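PDB 5K3J: acyl-coenzyme A oxidase from Caenorhabditis elegans, which catalyses the FAD-dependent first step of peroxisomal beta-oxidation, desaturating the five-carbon omega side chain of ascaroside-CoA pheromone precursors with release of hydrogen peroxide. Local coordinates for residues Q320-L323 and V328-K331. Residues are numbered along the deposited sequence; the frame is centred on the assembly and turned at random.
Sequences QGHL and VEVK. With FAD (flavin-adenine dinucleotide), chain G.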
loop_
_atom_site.group_PDB
_atom_site.type_symbol
_atom_site.label_atom_id
_atom_site.label_comp_id
_atom_site.label_asym_id
_atom_site.label_seq_id
_atom_site.Cartn_x
_atom_site.Cartn_y
_atom_site.Cartn_z
ATOM N N GLN A 320 -25.331 -2.689 2.506
ATOM C CA GLN A 320 -25.028 -2.111 3.810
ATOM C C GLN A 320 -25.541 -0.682 3.918
ATOM O O GLN A 320 -25.263 0.154 3.058
ATOM C CB GLN A 320 -23.522 -2.149 4.071
ATOM C CG GLN A 320 -23.095 -3.177 5.104
ATOM C CD GLN A 320 -23.196 -2.648 6.519
ATOM O OE1 GLN A 320 -23.343 -1.446 6.733
ATOM N NE2 GLN A 320 -23.111 -3.542 7.493
ATOM N N GLY A 321 -26.284 -0.406 4.984
ATOM C CA GLY A 321 -26.860 0.908 5.198
ATOM C C GLY A 321 -28.197 1.022 4.498
ATOM O O GLY A 321 -28.587 0.131 3.747
ATOM N N HIS A 322 -28.900 2.122 4.743
ATOM C CA HIS A 322 -30.199 2.358 4.121
ATOM C C HIS A 322 -30.211 3.662 3.329
ATOM O O HIS A 322 -29.601 4.651 3.734
ATOM C CB HIS A 322 -31.308 2.387 5.180
ATOM C CG HIS A 322 -31.693 1.034 5.698
ATOM N ND1 HIS A 322 -32.551 0.196 5.018
ATOM C CD2 HIS A 322 -31.353 0.385 6.834
ATOM C CE1 HIS A 322 -32.716 -0.916 5.712
ATOM N NE2 HIS A 322 -32.000 -0.829 6.817
ATOM N N LEU A 323 -30.900 3.656 2.192
ATOM C CA LEU A 323 -31.171 4.890 1.464
ATOM C C LEU A 323 -32.596 5.353 1.759
ATOM O O LEU A 323 -32.960 5.547 2.921
ATOM C CB LEU A 323 -30.961 4.701 -0.039
ATOM C CG LEU A 323 -29.524 4.887 -0.530
ATOM C CD1 LEU A 323 -29.448 4.795 -2.048
ATOM C CD2 LEU A 323 -28.965 6.216 -0.038
ATOM N N VAL A 328 -34.960 -3.448 3.429
ATOM C CA VAL A 328 -33.916 -3.933 2.511
ATOM C C VAL A 328 -32.750 -2.948 2.342
ATOM O O VAL A 328 -32.914 -1.859 1.794
ATOM C CB VAL A 328 -34.487 -4.236 1.107
ATOM C CG1 VAL A 328 -33.422 -4.865 0.225
ATOM C CG2 VAL A 328 -35.734 -5.118 1.202
ATOM N N GLU A 329 -31.571 -3.342 2.811
ATOM C CA GLU A 329 -30.385 -2.497 2.701
ATOM C C GLU A 329 -30.016 -2.247 1.240
ATOM O O GLU A 329 -30.335 -3.053 0.366
ATOM C CB GLU A 329 -29.205 -3.130 3.439
ATOM C CG GLU A 329 -29.368 -3.171 4.951
ATOM C CD GLU A 329 -28.299 -4.004 5.630
ATOM O OE1 GLU A 329 -28.272 -5.233 5.408
ATOM O OE2 GLU A 329 -27.486 -3.431 6.385
ATOM N N VAL A 330 -29.345 -1.129 0.981
ATOM C CA VAL A 330 -28.934 -0.785 -0.376
ATOM C C VAL A 330 -27.563 -1.366 -0.719
ATOM O O VAL A 330 -26.711 -1.534 0.155
ATOM C CB VAL A 330 -28.905 0.757 -0.576
ATOM C CG1 VAL A 330 -27.769 1.396 0.222
ATOM C CG2 VAL A 330 -28.785 1.115 -2.049
ATOM N N LYS A 331 -27.364 -1.687 -1.993
ATOM C CA LYS A 331 -26.046 -2.060 -2.493
ATOM C C LYS A 331 -25.067 -0.903 -2.277
ATOM O O LYS A 331 -25.387 0.250 -2.568
ATOM C CB LYS A 331 -26.114 -2.430 -3.976
ATOM C CG LYS A 331 -27.005 -3.631 -4.295
ATOM C CD LYS A 331 -26.987 -3.940 -5.787
ATOM C CE LYS A 331 -27.852 -5.138 -6.134
ATOM N NZ LYS A 331 -27.722 -5.492 -7.573
HETATM P PA FAD G . -18.782 -1.999 4.891
HETATM O O1A FAD G . -19.706 -1.385 5.944
HETATM O O2A FAD G . -19.457 -3.169 4.239
HETATM O O5B FAD G . -18.429 -0.889 3.771
HETATM C C5B FAD G . -17.751 -1.313 2.577
HETATM C C4B FAD G . -17.852 -0.167 1.527
HETATM O O4B FAD G . -19.073 0.287 1.493
HETATM C C3B FAD G . -16.972 1.015 1.951
HETATM O O3B FAD G . -16.404 1.572 0.875
HETATM C C2B FAD G . -17.965 2.018 2.606
HETATM O O2B FAD G . -17.486 3.424 2.401
HETATM C C1B FAD G . -19.057 1.827 1.960
HETATM N N9A FAD G . -20.191 2.087 2.793
HETATM C C8A FAD G . -20.828 1.204 3.584
HETATM N N7A FAD G . -21.848 1.858 4.196
HETATM C C5A FAD G . -21.833 3.155 3.774
HETATM C C6A FAD G . -22.645 4.241 4.082
HETATM N N6A FAD G . -23.774 4.444 4.925
HETATM N N1A FAD G . -22.412 5.427 3.520
HETATM C C2A FAD G . -21.379 5.576 2.642
HETATM N N3A FAD G . -20.584 4.515 2.339
HETATM C C4A FAD G . -20.820 3.302 2.912
HETATM N N1 FAD G . -14.904 -6.468 14.215
HETATM C C2 FAD G . -15.206 -6.878 15.583
HETATM O O2 FAD G . -16.354 -6.878 15.975
HETATM N N3 FAD G . -14.127 -7.288 16.485
HETATM C C4 FAD G . -12.789 -7.289 16.032
HETATM O O4 FAD G . -11.871 -7.639 16.800
HETATM C C4X FAD G . -12.477 -6.872 14.637
HETATM N N5 FAD G . -11.112 -6.870 14.168
HETATM C C5X FAD G . -10.809 -6.462 12.799
HETATM C C6 FAD G . -9.479 -6.461 12.346
HETATM C C7 FAD G . -9.185 -6.066 11.027
HETATM C C7M FAD G . -7.677 -6.148 10.764
HETATM C C8 FAD G . -10.214 -5.675 10.165
HETATM C C8M FAD G . -9.998 -5.234 8.727
HETATM C C9 FAD G . -11.551 -5.672 10.612
HETATM C C9A FAD G . -11.850 -6.065 11.929
HETATM N N10 FAD G . -13.247 -6.062 12.405
HETATM C C10 FAD G . -13.546 -6.467 13.749
HETATM C "C1'" FAD G . -14.348 -5.658 11.504
HETATM C "C2'" FAD G . -14.369 -4.144 11.314
HETATM O "O2'" FAD G . -14.646 -3.531 12.524
HETATM C "C3'" FAD G . -15.451 -3.814 10.325
HETATM O "O3'" FAD G . -15.206 -4.503 9.125
HETATM C "C4'" FAD G . -15.474 -2.333 10.055
HETATM O "O4'" FAD G . -15.816 -1.648 11.237
HETATM C "C5'" FAD G . -16.503 -2.048 8.982
HETATM O "O5'" FAD G . -16.232 -2.879 7.862
HETATM P P FAD G . -17.431 -3.359 6.918
HETATM O O1P FAD G . -17.230 -4.835 6.561
HETATM O O2P FAD G . -18.741 -3.190 7.618
HETATM O O3P FAD G . -17.439 -2.488 5.604
#
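Two backbone hydrogen bonds pair the limbs of the loop between helices 287-315 and 336-340: Gln320 N donates to Val330 O (3.0 Å), and Val330 N donates to Gly321 O (3.1 Å). Packing is closest around this pair. Val330 sends its CB toward 320-323, and with CG2 anti to the backbone N that methyl meets Leu323 CD1 at 3.7 Å, while CG1 lies near Gly321 O. Gly321 suits its site: its backbone angles would jam a CB against the carbonyl oxygen of Gln320, and the adenine amino group N6A of FAD would crowd it as well.

Toward Val328 the fit is looser. The methylene CG of Glu329 sits over one face of the His322 ring, off centre, 4.3 Å from the centroid in a CH-pi contact, and Val328, exposed, sends its CB away from 320-323. CG of Glu329 is anti to its carbonyl carbon (chi1 -68°) and the chain runs extended past Gly321, bringing OE1 to a hydrogen bond with His154 NE2 of the second subunit. With an alanine here in place of Glu329, that His154 would probably lose its carboxylate partner and the His322 ring the methylene over its face. Gln320 belongs to the FAD pocket, and Gly155 of the second subunit packs against it. The contact thus joins main-chain pairing within one subunit to a polar link across the dimer, consistent with an FAD site shared between subunits.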